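Local structure of DNA polymerase (Bacillus phage phi29, 2PY5) at residues E46-V51 against I103-G108; D219-Y224 against S349-K354; K490-L495 against Y500-Y505. The protein replicates the phage genome as a protein-primed B-family DNA polymerase, combining highly processive, strand-displacing synthesis with 3'-5' exonuclease proofreading and using magnesium as cofactor. The protein carries 2 engineered substitutions. All coordinates share one frame; numbering follows the deposited sequence. Where two conformers were deposited one is given.

Contact 1 of 3, residues E46-V51 against I103-G108; sequences EFMAWV and IDICLG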
loop_
_atom_site.group_PDB
_atom_site.type_symbol
_atom_site.label_atom_id
_atom_site.label_comp_id
_atom_site.label_asym_id
_atom_site.label_seq_id
_atom_site.Cartn_x
_atom_site.Cartn_y
_atom_site.Cartn_z
ATOM N N GLU F 46 6.809 32.847 -7.697
ATOM C CA GLU F 46 8.185 32.686 -8.128
ATOM C C GLU F 46 8.452 31.237 -8.540
ATOM O O GLU F 46 9.074 30.988 -9.585
ATOM C CB GLU F 46 9.114 33.080 -6.995
ATOM C CG GLU F 46 10.555 33.117 -7.375
ATOM C CD GLU F 46 11.389 33.690 -6.269
ATOM O OE1 GLU F 46 11.770 32.925 -5.358
ATOM O OE2 GLU F 46 11.637 34.925 -6.298
ATOM N N PHE F 47 7.997 30.301 -7.709
ATOM C CA PHE F 47 8.193 28.866 -7.982
ATOM C C PHE F 47 7.541 28.496 -9.314
ATOM O O PHE F 47 8.151 27.832 -10.172
ATOM C CB PHE F 47 7.574 28.016 -6.876
ATOM C CG PHE F 47 7.683 26.521 -7.142
ATOM C CD1 PHE F 47 8.912 25.875 -6.964
ATOM C CD2 PHE F 47 6.588 25.772 -7.556
ATOM C CE1 PHE F 47 9.045 24.506 -7.230
ATOM C CE2 PHE F 47 6.720 24.400 -7.804
ATOM C CZ PHE F 47 7.959 23.782 -7.633
ATOM N N MET F 48 6.293 28.902 -9.480
ATOM C CA MET F 48 5.532 28.512 -10.673
ATOM C C MET F 48 6.099 29.152 -11.962
ATOM O O MET F 48 6.049 28.546 -13.038
ATOM C CB MET F 48 4.044 28.835 -10.510
ATOM C CG MET F 48 3.387 27.977 -9.459
ATOM S SD MET F 48 3.485 26.191 -9.774
ATOM C CE MET F 48 2.612 26.038 -11.351
ATOM N N ALA F 49 6.620 30.372 -11.879
ATOM C CA ALA F 49 7.305 30.958 -13.029
ATOM C C ALA F 49 8.457 30.041 -13.477
ATOM O O ALA F 49 8.642 29.822 -14.665
ATOM C CB ALA F 49 7.821 32.377 -12.701
ATOM N N TRP F 50 9.197 29.506 -12.508
ATOM C CA TRP F 50 10.276 28.565 -12.767
ATOM C C TRP F 50 9.723 27.263 -13.378
ATOM O O TRP F 50 10.251 26.768 -14.398
ATOM C CB TRP F 50 11.059 28.296 -11.472
ATOM C CG TRP F 50 12.050 27.175 -11.591
ATOM C CD1 TRP F 50 13.304 27.245 -12.133
ATOM C CD2 TRP F 50 11.872 25.817 -11.159
ATOM N NE1 TRP F 50 13.908 26.013 -12.073
ATOM C CE2 TRP F 50 13.060 25.123 -11.476
ATOM C CE3 TRP F 50 10.829 25.119 -10.528
ATOM C CZ2 TRP F 50 13.227 23.767 -11.198
ATOM C CZ3 TRP F 50 11.001 23.764 -10.249
ATOM C CH2 TRP F 50 12.205 23.110 -10.575
ATOM N N VAL F 51 8.662 26.735 -12.779
ATOM C CA VAL F 51 8.000 25.527 -13.300
ATOM C C VAL F 51 7.672 25.701 -14.786
ATOM O O VAL F 51 7.892 24.792 -15.588
ATOM C CB VAL F 51 6.691 25.204 -12.543
ATOM C CG1 VAL F 51 5.904 24.082 -13.247
ATOM C CG2 VAL F 51 6.965 24.864 -11.078
ATOM N N ILE F 103 0.598 15.739 -12.846
ATOM C CA ILE F 103 0.091 17.006 -13.382
ATOM C C ILE F 103 1.048 17.394 -14.510
ATOM O O ILE F 103 2.235 17.528 -14.267
ATOM C CB ILE F 103 0.097 18.132 -12.345
ATOM C CG1 ILE F 103 -0.671 17.744 -11.084
ATOM C CG2 ILE F 103 -0.504 19.427 -12.957
ATOM C CD1 ILE F 103 -0.444 18.708 -9.899
ATOM N N ASP F 104 0.533 17.544 -15.724
ATOM C CA ASP F 104 1.359 17.854 -16.911
ATOM C C ASP F 104 0.921 19.218 -17.419
ATOM O O ASP F 104 -0.198 19.374 -17.906
ATOM C CB ASP F 104 1.151 16.784 -17.957
ATOM C CG ASP F 104 2.136 16.860 -19.115
ATOM O OD1 ASP F 104 2.042 16.001 -20.019
ATOM O OD2 ASP F 104 2.981 17.772 -19.112
ATOM N N ILE F 105 1.806 20.211 -17.298
ATOM C CA ILE F 105 1.469 21.581 -17.620
ATOM C C ILE F 105 2.032 21.908 -18.989
ATOM O O ILE F 105 3.257 21.864 -19.191
ATOM C CB ILE F 105 2.059 22.546 -16.565
ATOM C CG1 ILE F 105 1.554 22.201 -15.154
ATOM C CG2 ILE F 105 1.744 24.021 -16.926
ATOM C CD1 ILE F 105 2.381 22.811 -14.056
ATOM N N CYS F 106 1.146 22.217 -19.926
ATOM C CA CYS F 106 1.512 22.428 -21.333
ATOM C C CYS F 106 1.579 23.907 -21.649
ATOM O O CYS F 106 0.580 24.603 -21.527
ATOM C CB CYS F 106 0.448 21.830 -22.238
ATOM S SG CYS F 106 0.784 22.041 -23.978
ATOM N N LEU F 107 2.729 24.383 -22.105
ATOM C CA LEU F 107 2.858 25.768 -22.551
ATOM C C LEU F 107 2.536 25.930 -24.035
ATOM O O LEU F 107 2.056 26.988 -24.464
ATOM C CB LEU F 107 4.258 26.293 -22.236
ATOM C CG LEU F 107 4.559 26.616 -20.767
ATOM C CD1 LEU F 107 3.595 27.683 -20.259
ATOM C CD2 LEU F 107 4.544 25.371 -19.867
ATOM N N GLY F 108 2.772 24.885 -24.817
ATOM C CA GLY F 108 2.528 24.904 -26.245
ATOM C C GLY F 108 3.776 24.407 -26.917
ATOM O O GLY F 108 4.454 23.529 -26.370
#
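Met48 and Val51 touch Ile105, while the two rings of the same helix, Phe47 and Trp50, turn to other partners. The Trp50 ring has Phe47 O at its edge, in plane. Tyr29 stacks on it and Tyr9 meets it edge-to-face, and the Phe47 ring meets Phe13 edge-to-face and Tyr27 at a slant. These rings lie between the helix and the mixed sheet of the exonuclease domain, whose strand order 3-2-1-4 is that of the RNase H-like (DnaQ-type) fold.

Contact with strand 103-108 is small, 86 Å² in all, and purely apolar. The CA atoms of Val51 and Ile105 are 8.8 Å apart, and side chains span the distance. Val51 places CG1 anti to its backbone N (chi1 171°), and this branch is the one that touches. The Val51 and Ile105 side chains cross at about a right angle. Met48 curls at all three torsions and offers its terminal methyl. Trp73 and Leu74 of helix 63-76 lie against Met48, and Phe79 against Ile105. Val51 O bonds to Thr117 OG1; Thr117 pairs with Ile105 in the sheet, and farther along a classic beta bulge sets Leu107 and Gly108 opposite Ile115. One methyl serves both helix residues: Ile105 CD1 lies 3.8 Å from Val51 CG1 and 4.2 Å from Met48 CE.

Contact 2 of 3, residues D219-Y224 against S349-K354; sequences DKEVRY and SGLKFK. With nucleotides of chain C.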
loop_
_atom_site.group_PDB
_atom_site.type_symbol
_atom_site.label_atom_id
_atom_site.label_comp_id
_atom_site.label_asym_id
_atom_site.label_seq_id
_atom_site.Cartn_x
_atom_site.Cartn_y
_atom_site.Cartn_z
ATOM N N ASP F 219 -12.840 -10.319 -17.309
ATOM C CA ASP F 219 -12.035 -9.726 -16.252
ATOM C C ASP F 219 -12.904 -9.339 -15.054
ATOM O O ASP F 219 -12.502 -9.522 -13.923
ATOM C CB ASP F 219 -11.273 -8.497 -16.755
ATOM C CG ASP F 219 -10.240 -8.040 -15.768
ATOM O OD1 ASP F 219 -10.489 -7.027 -15.080
ATOM O OD2 ASP F 219 -9.196 -8.745 -15.638
ATOM N N LYS F 220 -14.075 -8.771 -15.325
ATOM C CA LYS F 220 -14.997 -8.364 -14.278
ATOM C C LYS F 220 -15.425 -9.567 -13.410
ATOM O O LYS F 220 -15.454 -9.465 -12.196
ATOM C CB LYS F 220 -16.220 -7.667 -14.886
ATOM C CG LYS F 220 -17.212 -7.145 -13.870
ATOM C CD LYS F 220 -18.259 -6.212 -14.524
ATOM N N GLU F 221 -15.728 -10.697 -14.047
ATOM C CA GLU F 221 -16.066 -11.925 -13.299
ATOM C C GLU F 221 -14.912 -12.413 -12.436
ATOM O O GLU F 221 -15.086 -12.741 -11.263
ATOM C CB GLU F 221 -16.528 -13.050 -14.242
ATOM C CG GLU F 221 -17.814 -12.739 -14.975
ATOM C CD GLU F 221 -18.388 -13.927 -15.729
ATOM O OE1 GLU F 221 -19.541 -13.809 -16.200
ATOM O OE2 GLU F 221 -17.718 -14.986 -15.817
ATOM N N VAL F 222 -13.715 -12.452 -13.019
ATOM C CA VAL F 222 -12.534 -12.852 -12.267
ATOM C C VAL F 222 -12.368 -11.937 -11.037
ATOM O O VAL F 222 -12.072 -12.396 -9.946
ATOM C CB VAL F 222 -11.259 -12.833 -13.149
ATOM C CG1 VAL F 222 -10.001 -13.161 -12.332
ATOM C CG2 VAL F 222 -11.404 -13.844 -14.314
ATOM N N ARG F 223 -12.575 -10.631 -11.242
ATOM C CA ARG F 223 -12.323 -9.637 -10.223
ATOM C C ARG F 223 -13.247 -9.788 -9.013
ATOM O O ARG F 223 -12.872 -9.444 -7.894
ATOM C CB ARG F 223 -12.438 -8.242 -10.835
ATOM C CG ARG F 223 -12.193 -7.052 -9.882
ATOM C CD ARG F 223 -12.193 -5.713 -10.632
ATOM N NE ARG F 223 -11.254 -5.813 -11.735
ATOM C CZ ARG F 223 -9.942 -5.787 -11.604
ATOM N NH1 ARG F 223 -9.372 -5.486 -10.437
ATOM N NH2 ARG F 223 -9.196 -5.999 -12.678
ATOM N N TYR F 224 -14.440 -10.340 -9.230
ATOM C CA TYR F 224 -15.326 -10.614 -8.097
ATOM C C TYR F 224 -14.670 -11.530 -7.062
ATOM O O TYR F 224 -15.056 -11.520 -5.898
ATOM C CB TYR F 224 -16.651 -11.241 -8.531
ATOM C CG TYR F 224 -17.549 -10.416 -9.423
ATOM C CD1 TYR F 224 -18.160 -10.987 -10.517
ATOM C CD2 TYR F 224 -17.776 -9.071 -9.168
ATOM C CE1 TYR F 224 -18.988 -10.258 -11.342
ATOM C CE2 TYR F 224 -18.611 -8.325 -9.999
ATOM C CZ TYR F 224 -19.200 -8.923 -11.080
ATOM O OH TYR F 224 -20.053 -8.195 -11.923
ATOM N N SER F 349 -22.099 -20.774 -12.237
ATOM C CA SER F 349 -21.194 -20.807 -13.378
ATOM C C SER F 349 -19.781 -20.579 -12.858
ATOM O O SER F 349 -19.575 -20.337 -11.671
ATOM C CB SER F 349 -21.564 -19.707 -14.378
ATOM O OG SER F 349 -21.051 -18.441 -13.989
ATOM N N GLY F 350 -18.801 -20.608 -13.757
ATOM C CA GLY F 350 -17.463 -20.227 -13.372
ATOM C C GLY F 350 -16.486 -20.200 -14.530
ATOM O O GLY F 350 -16.883 -20.243 -15.694
ATOM N N LEU F 351 -15.213 -20.124 -14.167
ATOM C CA LEU F 351 -14.108 -20.113 -15.129
ATOM C C LEU F 351 -13.034 -21.060 -14.640
ATOM O O LEU F 351 -12.703 -21.081 -13.455
ATOM C CB LEU F 351 -13.494 -18.712 -15.290
ATOM C CG LEU F 351 -14.394 -17.500 -15.520
ATOM C CD1 LEU F 351 -14.848 -16.930 -14.191
ATOM C CD2 LEU F 351 -13.647 -16.424 -16.326
ATOM N N LYS F 352 -12.474 -21.850 -15.559
ATOM C CA LYS F 352 -11.357 -22.734 -15.207
ATOM C C LYS F 352 -10.091 -22.346 -15.957
ATOM O O LYS F 352 -10.149 -21.756 -17.055
ATOM C CB LYS F 352 -11.699 -24.211 -15.398
ATOM C CG LYS F 352 -12.037 -24.600 -16.812
ATOM C CD LYS F 352 -12.354 -26.073 -16.940
ATOM C CE LYS F 352 -12.560 -26.458 -18.381
ATOM N NZ LYS F 352 -12.921 -27.937 -18.529
ATOM N N PHE F 353 -8.960 -22.634 -15.336
ATOM C CA PHE F 353 -7.658 -22.161 -15.814
ATOM C C PHE F 353 -6.625 -23.274 -15.856
ATOM O O PHE F 353 -6.510 -24.066 -14.938
ATOM C CB PHE F 353 -7.093 -21.072 -14.886
ATOM C CG PHE F 353 -8.021 -19.904 -14.681
ATOM C CD1 PHE F 353 -8.985 -19.952 -13.696
ATOM C CD2 PHE F 353 -7.934 -18.784 -15.479
ATOM C CE1 PHE F 353 -9.862 -18.897 -13.499
ATOM C CE2 PHE F 353 -8.825 -17.722 -15.275
ATOM C CZ PHE F 353 -9.780 -17.812 -14.284
ATOM N N LYS F 354 -5.803 -23.233 -16.892
ATOM C CA LYS F 354 -4.528 -23.925 -16.864
ATOM C C LYS F 354 -3.690 -23.393 -15.717
ATOM O O LYS F 354 -3.910 -22.269 -15.236
ATOM C CB LYS F 354 -3.779 -23.756 -18.186
ATOM C CG LYS F 354 -4.569 -24.174 -19.390
ATOM C CD LYS F 354 -3.757 -24.119 -20.680
ATOM C CE LYS F 354 -3.784 -22.765 -21.302
ATOM N NZ LYS F 354 -3.445 -22.878 -22.765
ATOM P P DT C 6 -10.397 -3.263 -7.515
ATOM O OP1 DT C 6 -11.066 -4.534 -7.840
ATOM O OP2 DT C 6 -10.103 -2.231 -8.549
ATOM O "O5'" DT C 6 -11.231 -2.512 -6.368
ATOM C "C5'" DT C 6 -11.812 -3.225 -5.294
ATOM C "C4'" DT C 6 -12.613 -2.254 -4.453
ATOM O "O4'" DT C 6 -11.666 -1.408 -3.753
ATOM C "C3'" DT C 6 -13.540 -1.321 -5.244
ATOM O "O3'" DT C 6 -14.815 -1.157 -4.601
ATOM C "C2'" DT C 6 -12.759 -0.014 -5.303
ATOM C "C1'" DT C 6 -11.980 -0.051 -3.991
ATOM N N1 DT C 6 -10.699 0.759 -3.959
ATOM C C2 DT C 6 -10.454 1.558 -2.856
ATOM O O2 DT C 6 -11.225 1.641 -1.910
ATOM N N3 DT C 6 -9.266 2.256 -2.907
ATOM C C4 DT C 6 -8.321 2.246 -3.920
ATOM O O4 DT C 6 -7.292 2.916 -3.858
ATOM C C5 DT C 6 -8.636 1.388 -5.043
ATOM C C7 DT C 6 -7.699 1.284 -6.211
ATOM C C6 DT C 6 -9.790 0.697 -5.009
HETATM O O HOH W 1 -18.819 -17.849 -15.565
#
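Val222 and Glu221 belong to the DNA-binding region that links the exonuclease and polymerization domains, just before its YxGG/A motif. Their helix, 219-223, packs on strand 349-354 of an antiparallel sheet, probably part of the TPR1 insertion of protein-primed polymerases. Helix and strand cross at 95°, with their axes 9.5 Å apart. Val222 CG2 reaches the edge of the Phe353 ring, at 4.3 Å from CZ. It also meets Leu351 CD2, and Glu221 OE2 comes within 3.8 Å of Leu351 CD1, both in the Leu351 conformer described, one of two deposited. Val431 and Ile285 add to the apolar layer.

Polar contact between the segments runs through water. One water donates to Glu221 OE2 and to Gly350 O, and accepts from Ser349 OG at 2.8 Å from the water oxygen.

Arg223 lies off this interface and reaches the DNA. Its chain bends at chi3 (-53°), and both partners sit at the guanidinium edge. Asp219 OD1 accepts from Arg223 NH2 on its syn lone pair in a 2.9 Å salt bridge, and Asp219 OD2 bonds to Thr427 OG1. These bonds would limit the rotation of the guanidinium and keep its edge turned to the phosphate. Arg223 NH1, also bonded to Ala394 O, donates almost straight (172°) to OP1 of DT6 of chain C at 3.2 Å.

Contact 3 of 3, residues K490-L495 against Y500-Y505; sequences KRAKYL and YIQDIY. With EDO (1,2-ethanediol), chain L.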
loop_
_atom_site.group_PDB
_atom_site.type_symbol
_atom_site.label_atom_id
_atom_site.label_comp_id
_atom_site.label_asym_id
_atom_site.label_seq_id
_atom_site.Cartn_x
_atom_site.Cartn_y
_atom_site.Cartn_z
ATOM N N LYS F 490 4.723 -10.522 27.208
ATOM C CA LYS F 490 4.354 -10.766 28.609
ATOM C C LYS F 490 2.863 -10.563 28.831
ATOM O O LYS F 490 2.234 -11.251 29.636
ATOM C CB LYS F 490 5.164 -9.846 29.533
ATOM C CG LYS F 490 4.765 -9.859 30.995
ATOM C CD LYS F 490 4.761 -11.265 31.650
ATOM C CE LYS F 490 4.459 -11.228 33.162
ATOM N NZ LYS F 490 3.156 -10.606 33.519
ATOM N N ARG F 491 2.301 -9.584 28.124
ATOM C CA ARG F 491 0.886 -9.329 28.191
ATOM C C ARG F 491 0.483 -8.542 26.958
ATOM O O ARG F 491 1.334 -8.011 26.247
ATOM C CB ARG F 491 0.519 -8.566 29.463
ATOM C CG ARG F 491 1.172 -7.228 29.593
ATOM C CD ARG F 491 0.557 -6.375 30.713
ATOM N NE ARG F 491 1.185 -5.055 30.773
ATOM C CZ ARG F 491 0.761 -4.042 31.531
ATOM N NH1 ARG F 491 -0.319 -4.157 32.289
ATOM N NH2 ARG F 491 1.400 -2.887 31.501
ATOM N N ALA F 492 -0.814 -8.490 26.713
ATOM C CA ALA F 492 -1.338 -7.866 25.507
ATOM C C ALA F 492 -2.804 -7.506 25.727
ATOM O O ALA F 492 -3.435 -7.948 26.687
ATOM C CB ALA F 492 -1.173 -8.789 24.306
ATOM N N LYS F 493 -3.323 -6.654 24.848
ATOM C CA LYS F 493 -4.738 -6.349 24.805
ATOM C C LYS F 493 -5.132 -6.030 23.367
ATOM O O LYS F 493 -4.527 -5.170 22.713
ATOM C CB LYS F 493 -5.107 -5.200 25.740
ATOM C CG LYS F 493 -6.635 -4.964 25.806
ATOM C CD LYS F 493 -7.003 -3.798 26.702
ATOM C CE LYS F 493 -7.083 -4.163 28.176
ATOM N NZ LYS F 493 -7.812 -3.091 28.916
ATOM N N TYR F 494 -6.103 -6.791 22.867
ATOM C CA TYR F 494 -6.602 -6.672 21.502
ATOM C C TYR F 494 -8.037 -6.161 21.566
ATOM O O TYR F 494 -8.902 -6.770 22.195
ATOM C CB TYR F 494 -6.589 -8.034 20.790
ATOM C CG TYR F 494 -5.213 -8.628 20.592
ATOM C CD1 TYR F 494 -4.531 -9.229 21.658
ATOM C CD2 TYR F 494 -4.595 -8.593 19.352
ATOM C CE1 TYR F 494 -3.251 -9.791 21.470
ATOM C CE2 TYR F 494 -3.335 -9.154 19.155
ATOM C CZ TYR F 494 -2.669 -9.733 20.223
ATOM O OH TYR F 494 -1.424 -10.278 20.049
ATOM N N LEU F 495 -8.283 -5.017 20.946
ATOM C CA LEU F 495 -9.611 -4.403 20.997
ATOM C C LEU F 495 -10.420 -4.712 19.750
ATOM O O LEU F 495 -11.614 -5.003 19.835
ATOM C CB LEU F 495 -9.474 -2.894 21.152
ATOM C CG LEU F 495 -8.710 -2.387 22.365
ATOM C CD1 LEU F 495 -8.631 -0.869 22.332
ATOM C CD2 LEU F 495 -9.311 -2.881 23.690
ATOM N N TYR F 500 -4.322 -3.255 18.714
ATOM C CA TYR F 500 -3.835 -3.996 19.865
ATOM C C TYR F 500 -2.547 -3.384 20.414
ATOM O O TYR F 500 -1.894 -2.581 19.757
ATOM C CB TYR F 500 -3.606 -5.476 19.502
ATOM C CG TYR F 500 -2.490 -5.722 18.522
ATOM C CD1 TYR F 500 -1.217 -5.945 18.982
ATOM C CD2 TYR F 500 -2.708 -5.735 17.148
ATOM C CE1 TYR F 500 -0.174 -6.184 18.123
ATOM C CE2 TYR F 500 -1.644 -5.968 16.278
ATOM C CZ TYR F 500 -0.390 -6.191 16.795
ATOM O OH TYR F 500 0.720 -6.436 15.994
ATOM N N ILE F 501 -2.220 -3.767 21.643
ATOM C CA ILE F 501 -0.955 -3.417 22.270
ATOM C C ILE F 501 -0.314 -4.683 22.816
ATOM O O ILE F 501 -1.008 -5.655 23.149
ATOM C CB ILE F 501 -1.097 -2.359 23.401
ATOM C CG1 ILE F 501 -2.065 -2.809 24.509
ATOM C CG2 ILE F 501 -1.562 -1.028 22.823
ATOM C CD1 ILE F 501 -2.275 -1.796 25.621
ATOM N N GLN F 502 1.015 -4.667 22.886
ATOM C CA GLN F 502 1.777 -5.745 23.523
ATOM C C GLN F 502 2.938 -5.193 24.314
ATOM O O GLN F 502 3.535 -4.187 23.929
ATOM C CB GLN F 502 2.351 -6.690 22.466
ATOM C CG GLN F 502 1.307 -7.372 21.583
ATOM C CD GLN F 502 1.917 -8.097 20.415
ATOM O OE1 GLN F 502 3.003 -7.747 19.946
ATOM N NE2 GLN F 502 1.196 -9.096 19.901
ATOM N N ASP F 503 3.250 -5.862 25.432
ATOM C CA ASP F 503 4.497 -5.662 26.195
ATOM C C ASP F 503 5.413 -6.813 25.762
ATOM O O ASP F 503 5.234 -7.958 26.187
ATOM C CB ASP F 503 4.269 -5.755 27.705
ATOM C CG ASP F 503 3.913 -4.417 28.361
ATOM O OD1 ASP F 503 3.978 -3.364 27.706
ATOM O OD2 ASP F 503 3.613 -4.442 29.573
ATOM N N ILE F 504 6.359 -6.515 24.883
ATOM C CA ILE F 504 7.171 -7.554 24.221
ATOM C C ILE F 504 8.500 -7.757 24.953
ATOM O O ILE F 504 9.190 -6.804 25.269
ATOM C CB ILE F 504 7.431 -7.180 22.743
ATOM C CG1 ILE F 504 6.106 -7.116 21.974
ATOM C CG2 ILE F 504 8.406 -8.160 22.095
ATOM C CD1 ILE F 504 6.241 -6.622 20.513
ATOM N N TYR F 505 8.859 -9.021 25.199
ATOM C CA TYR F 505 10.134 -9.381 25.786
ATOM C C TYR F 505 11.290 -9.014 24.860
ATOM O O TYR F 505 11.283 -9.387 23.691
ATOM C CB TYR F 505 10.176 -10.879 26.050
ATOM C CG TYR F 505 9.350 -11.375 27.219
ATOM C CD1 TYR F 505 8.304 -12.269 27.018
ATOM C CD2 TYR F 505 9.664 -11.014 28.524
ATOM C CE1 TYR F 505 7.562 -12.761 28.084
ATOM C CE2 TYR F 505 8.935 -11.498 29.599
ATOM C CZ TYR F 505 7.885 -12.371 29.371
ATOM O OH TYR F 505 7.170 -12.861 30.444
HETATM C C1 EDO L . 2.426 -7.078 33.838
HETATM O O1 EDO L . 2.750 -8.120 32.934
HETATM C C2 EDO L . 1.319 -7.562 34.768
HETATM O O2 EDO L . 1.852 -7.774 36.082
HETATM O O HOH W 2 3.495 -1.198 29.466
#
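Asp503 OD2 is gripped by two nitrogens of Arg491. NE donates to it at 2.8 Å, while the NH2 bond to OD2, at 3.3 Å, is weak. OD2 lies near the guanidinium plane, yet NE comes from above the carboxylate, 50° out of its plane. A water donates to Asp503 OD1 and weakly accepts from Arg491 NH2. The guanidinium also makes a cation-pi contact with Phe543. A 1,2-ethanediol, probably from the crystallisation liquor, lies over one guanidinium face, and Lys490 NZ donates to its O1 at 2.6 Å.

The segments are the two arms of an antiparallel beta hairpin. Lys493 and Ile501 are a hydrogen-bonded pair, with Ile501 N to Lys493 O 2.9 Å. Lys490 N donates to Asp503 O at 2.8 Å, and Lys490 CB makes an off-centre CH-pi contact with Tyr505, whose OH bonds Glu244. On the face that carries Ala492 and Gln502, the Tyr494 and Tyr500 rings lie nearly parallel (21°) but slid apart, with Tyr494 CE2 over a face of Tyr500. Gln502 NE2 donates in its amide plane to Tyr494 OH at 2.9 Å; that hydroxyl also bonds His461 ND1, its strongest polar partner. Tyr500 is probably involved in binding template-primer structures. Its side chain lies about 6 Å from that of Asp456, a catalytic magnesium ligand.

In the antiparallel palm sheet, strand 491-496 also pairs with strand 241-250, and strand 499-509 with strand 523-530.

In the fold
The three contacts follow one another along the chain, and none encloses or crosses another. Contact 1 closes a loop of 51 residues within the exonuclease domain, bringing its early helix 44-54 to strand 100-110. Contact 2 spans 124 residues. It ties the region between the exonuclease and polymerization domains to a sheet within the polymerization region. Contact 3 is local, a hairpin with four residues between its segments, set in the palm sheet. They do not touch: their centres lie 41 to 51 Å apart. Contacts 1 and 3 are on opposite sides of the chain's centre. DNA is hydrogen-bonded at contact 2 and lies near the other two.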